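Local coordinates for kallikrein-10 (Homo sapiens, PDB 5LPE), which is a secreted, zymogen-like serine peptidase of the kallikrein subfamily, inhibited by zinc, with a tumor-suppressor role in breast and prostate cancer, at residues A[176-181]-A[210-215]; A[126-131]-A[146-151]. All coordinates share one frame; numbering follows the deposited sequence.

Interaction 1: A[176-181]-A[210-215]; sequences LDRGQD and SAQHPA. With SO4 (sulfate ion), chain D.
A type II beta turn from D177 to Q180, closed by its own Q180 N to D177 O bond, meets the loop 210-215 at the surface of the C-terminal barrel of this chymotrypsin-like fold. G179 occupies the turn position with positive phi (78°), where a CB would run into the carbonyl oxygen of R178. No hydrogen bond links the two segments directly; the A211 methyl group and a sulfate ion do most of the joining. The methyl points at the turn and is received between two backbone carbonyls, with A211 CB 3.3 Å from D177 O and equally far from Q180 O; beside them, L176 CB lies 4.4 Å from A211 CB. The sulfate, probably from the crystallisation liquor, draws donors from both segments. Its O3 is gripped by two nearly straight backbone bonds, G179 N at 3.0 Å and A211 N at 2.9 Å. S210 OG, anti to its backbone N (chi1 177°), plays two parts: it donates to sulfate O2 and accepts from Q212 N two residues on, an ST turn that fixes the hydroxyl between the anion and the backbone. R178 starts out along the flank of the contact, but bends at chi2 and chi3 bring the guanidinium back so that its edge faces the sulfate. O4 sits at that edge, in the guanidinium plane, and takes NE at 2.6 Å and NH2 by a more bent bond. Such pairing would offset the arginine charge. Q212, extended beyond CG, crosses this side chain obliquely, its amide plane turned 57° from the guanidinium. Its NE2 stands over one guanidinium face, toward the rim, 3.0 Å from R178 NH2, a meeting of two donors that is not a hydrogen bond.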
# COMPACT_ATOMS: atom_id res chain seq x y z
N LEU A 176 9.06 -10.99 -5.34
CA LEU A 176 8.09 -11.29 -6.39
C LEU A 176 8.58 -12.49 -7.17
O LEU A 176 9.78 -12.64 -7.38
CB LEU A 176 7.94 -10.10 -7.33
CG LEU A 176 6.68 -9.91 -8.16
CD1 LEU A 176 5.47 -9.85 -7.27
CD2 LEU A 176 6.82 -8.60 -8.93
N ASP A 177 7.67 -13.34 -7.61
CA ASP A 177 8.15 -14.52 -8.30
C ASP A 177 8.70 -14.15 -9.68
O ASP A 177 8.29 -13.16 -10.29
CB ASP A 177 7.05 -15.57 -8.37
CG ASP A 177 6.48 -15.90 -6.98
OD1 ASP A 177 7.11 -15.48 -5.97
OD2 ASP A 177 5.41 -16.56 -6.91
N ARG A 178 9.66 -14.96 -10.15
CA ARG A 178 10.40 -14.70 -11.39
C ARG A 178 9.46 -14.56 -12.57
O ARG A 178 8.37 -15.13 -12.60
CB ARG A 178 11.38 -15.85 -11.68
CG ARG A 178 12.66 -15.82 -10.88
CD ARG A 178 13.46 -14.52 -11.06
NE ARG A 178 14.20 -14.51 -12.32
CZ ARG A 178 15.35 -15.15 -12.50
NH1 ARG A 178 15.88 -15.85 -11.50
NH2 ARG A 178 15.97 -15.09 -13.67
N GLY A 179 9.88 -13.79 -13.56
CA GLY A 179 9.01 -13.58 -14.69
C GLY A 179 7.88 -12.60 -14.47
O GLY A 179 7.18 -12.27 -15.43
N GLN A 180 7.70 -12.10 -13.25
CA GLN A 180 6.67 -11.11 -12.95
C GLN A 180 7.21 -9.69 -13.10
O GLN A 180 8.34 -9.40 -12.71
CB GLN A 180 6.13 -11.32 -11.54
CG GLN A 180 5.47 -12.66 -11.35
CD GLN A 180 4.20 -12.77 -12.15
OE1 GLN A 180 3.54 -11.76 -12.43
NE2 GLN A 180 3.83 -13.99 -12.53
N ASP A 181 6.39 -8.81 -13.68
CA ASP A 181 6.90 -7.46 -13.89
C ASP A 181 6.67 -6.67 -12.61
O ASP A 181 5.51 -6.45 -12.22
CB ASP A 181 6.24 -6.79 -15.09
CG ASP A 181 6.81 -5.40 -15.38
OD1 ASP A 181 7.96 -5.12 -15.01
OD2 ASP A 181 6.09 -4.56 -15.97
N SER A 210 12.34 -6.93 -14.53
CA SER A 210 12.98 -8.05 -13.85
C SER A 210 12.35 -8.19 -12.48
O SER A 210 12.19 -7.20 -11.77
CB SER A 210 14.49 -7.84 -13.73
OG SER A 210 15.09 -8.90 -13.01
N ALA A 211 12.00 -9.42 -12.10
CA ALA A 211 11.50 -9.68 -10.76
C ALA A 211 12.61 -9.93 -9.77
O ALA A 211 12.33 -10.17 -8.60
CB ALA A 211 10.56 -10.88 -10.75
N GLN A 212 13.87 -9.88 -10.21
CA GLN A 212 14.95 -10.31 -9.35
C GLN A 212 15.09 -9.42 -8.12
O GLN A 212 15.40 -9.91 -7.03
CB GLN A 212 16.25 -10.39 -10.16
CG GLN A 212 16.20 -11.49 -11.25
CD GLN A 212 17.57 -11.98 -11.76
OE1 GLN A 212 18.61 -11.69 -11.17
NE2 GLN A 212 17.56 -12.71 -12.87
N HIS A 213 14.80 -8.09 -8.25
CA HIS A 213 14.97 -7.34 -7.01
C HIS A 213 13.65 -7.26 -6.24
O HIS A 213 12.58 -7.09 -6.84
CB HIS A 213 15.47 -5.93 -7.30
CG HIS A 213 14.52 -5.12 -8.12
ND1 HIS A 213 14.23 -5.41 -9.43
CD2 HIS A 213 13.75 -4.05 -7.79
CE1 HIS A 213 13.35 -4.54 -9.89
NE2 HIS A 213 13.03 -3.71 -8.91
N PRO A 214 13.70 -7.38 -4.91
CA PRO A 214 12.50 -7.21 -4.09
C PRO A 214 12.16 -5.75 -3.85
O PRO A 214 13.01 -4.86 -3.87
CB PRO A 214 12.88 -7.89 -2.77
CG PRO A 214 14.31 -7.56 -2.65
CD PRO A 214 14.86 -7.74 -4.06
N ALA A 215 10.88 -5.51 -3.60
CA ALA A 215 10.44 -4.18 -3.25
C ALA A 215 10.51 -3.99 -1.75
O ALA A 215 10.67 -4.94 -0.98
CB ALA A 215 9.01 -3.93 -3.73
S SO4 D . 13.28 -12.10 -14.53
O1 SO4 D . 12.72 -11.66 -15.83
O2 SO4 D . 14.43 -11.24 -14.17
O3 SO4 D . 12.24 -11.99 -13.48
O4 SO4 D . 13.73 -13.51 -14.64

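Interaction 2: A[126-131]-A[146-151]; sequences QCQVAG and LTCSSI
Strands 126-131 and 147-151 run antiparallel, their axes 4.4 Å apart at closest approach and 150° between their directions. The hydrogen-bonded pairs are C127 with I151, V129 with S149 and G131 with T147; Q128 with S150 and A130 with C148 are the non-hydrogen-bonded ones. The C127 N to I151 O bond (2.7 Å) is nearly straight and close to the C=O axis, whereas I151 N reaches C127 O from well above the carbonyl plane. G131 O accepts from T147 N and also from T147 OG1, which lies between the backbone N and carbonyl carbon, although the hydroxyl position is less certain. On the face of C127, V129 and I151, the last two cross at about a right angle, V129 CG2 meeting I151 CD1 at 3.6 Å, while I151 CG2 touches C127 CB at 3.8 Å. On the face of Q128, A130 and C148, the glutamine bends at chi2 so that OE1 meets C148 CB, and C148 SG lies 4.0 Å from A130 CB. L146 CD2 lies against G131 C at 3.4 Å at the end of the ladder. Disulfides pin both strands: C127 to C193 at the end of strand 190-193, and C148 to C10 near the N-terminus. In the closed C-terminal barrel, L191 of strand 190-193 and Y217 of strand 215-219 pack on V129 and I151, and strand 171-176 flanks I151 through A174 and L176.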
# COMPACT_ATOMS: atom_id res chain seq x y z
N GLN A 126 3.36 -16.32 2.27
CA GLN A 126 2.90 -16.00 0.95
C GLN A 126 1.86 -14.87 1.05
O GLN A 126 0.86 -14.99 1.66
CB GLN A 126 2.41 -17.25 0.26
CG GLN A 126 3.54 -18.01 -0.40
CD GLN A 126 3.15 -18.63 -1.72
OE1 GLN A 126 3.55 -18.19 -2.78
NE2 GLN A 126 2.37 -19.64 -1.65
N CYS A 127 2.14 -13.75 0.45
CA CYS A 127 1.31 -12.56 0.52
C CYS A 127 0.89 -12.19 -0.90
O CYS A 127 1.20 -12.89 -1.86
CB CYS A 127 2.06 -11.43 1.22
SG CYS A 127 2.66 -11.87 2.89
N GLN A 128 0.16 -11.10 -1.03
CA GLN A 128 -0.35 -10.66 -2.30
C GLN A 128 -0.32 -9.16 -2.48
O GLN A 128 -0.49 -8.44 -1.57
CB GLN A 128 -1.80 -11.08 -2.42
CG GLN A 128 -2.07 -12.29 -3.27
CD GLN A 128 -3.29 -12.18 -4.16
OE1 GLN A 128 -3.23 -12.51 -5.33
NE2 GLN A 128 -4.40 -11.78 -3.60
N VAL A 129 -0.09 -8.74 -3.70
CA VAL A 129 -0.09 -7.34 -4.09
C VAL A 129 -0.93 -7.18 -5.35
O VAL A 129 -0.69 -7.88 -6.34
CB VAL A 129 1.33 -6.80 -4.32
CG1 VAL A 129 1.96 -6.46 -3.00
CG2 VAL A 129 2.16 -7.87 -5.07
N ALA A 130 -1.89 -6.27 -5.31
CA ALA A 130 -2.77 -5.97 -6.42
C ALA A 130 -2.41 -4.61 -6.99
O ALA A 130 -2.16 -3.66 -6.24
CB ALA A 130 -4.23 -6.00 -5.98
N GLY A 131 -2.38 -4.49 -8.31
CA GLY A 131 -1.97 -3.24 -8.91
C GLY A 131 -2.60 -3.02 -10.26
O GLY A 131 -2.94 -3.97 -10.98
N LEU A 146 -7.17 -4.61 -12.39
CA LEU A 146 -6.22 -4.98 -11.35
C LEU A 146 -5.63 -6.34 -11.64
O LEU A 146 -6.34 -7.27 -12.05
CB LEU A 146 -6.87 -5.01 -9.97
CG LEU A 146 -7.07 -3.70 -9.21
CD1 LEU A 146 -7.82 -3.91 -7.89
CD2 LEU A 146 -5.74 -3.03 -8.97
N THR A 147 -4.34 -6.47 -11.40
CA THR A 147 -3.66 -7.74 -11.51
C THR A 147 -3.12 -8.13 -10.14
O THR A 147 -2.62 -7.28 -9.40
CB THR A 147 -2.55 -7.66 -12.57
OG1 THR A 147 -1.79 -6.46 -12.37
CG2 THR A 147 -3.15 -7.64 -13.97
N CYS A 148 -3.23 -9.40 -9.80
CA CYS A 148 -2.76 -9.90 -8.52
C CYS A 148 -1.51 -10.74 -8.74
O CYS A 148 -1.47 -11.56 -9.66
CB CYS A 148 -3.84 -10.73 -7.82
SG CYS A 148 -5.15 -9.83 -6.91
N SER A 149 -0.50 -10.51 -7.90
CA SER A 149 0.76 -11.24 -7.94
C SER A 149 1.07 -11.68 -6.52
O SER A 149 0.95 -10.89 -5.57
CB SER A 149 1.91 -10.38 -8.47
OG SER A 149 1.51 -9.54 -9.53
N SER A 150 1.44 -12.95 -6.37
CA SER A 150 1.82 -13.46 -5.07
C SER A 150 3.26 -13.07 -4.76
O SER A 150 4.08 -12.86 -5.65
CB SER A 150 1.63 -14.98 -5.00
OG SER A 150 2.26 -15.59 -6.10
N ILE A 151 3.55 -12.93 -3.48
CA ILE A 151 4.81 -12.35 -3.06
C ILE A 151 5.26 -13.10 -1.83
O ILE A 151 4.43 -13.54 -1.02
CB ILE A 151 4.67 -10.81 -2.82
CG1 ILE A 151 5.75 -10.04 -3.57
CG2 ILE A 151 4.74 -10.50 -1.35
CD1 ILE A 151 5.43 -8.58 -3.81

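The two contacts lie 12 Å apart, centre to centre, and both belong to the C-terminal barrel. In sequence the hairpin of interaction 2 comes first, followed by the loops of interaction 1, one leaving strand 171-176 and the other leading into strand 215-219. Strand 171-176 pairs with 147-153 on one side and 215-219 on the other, so the strand that leads into interaction 1 is the direct neighbour of the second strand of interaction 2. They touch where L176 CD1 packs on I151 CD1 at 3.7 Å. Interaction 2 thus belongs to the barrel wall, and interaction 1 joins surface loops at its rim.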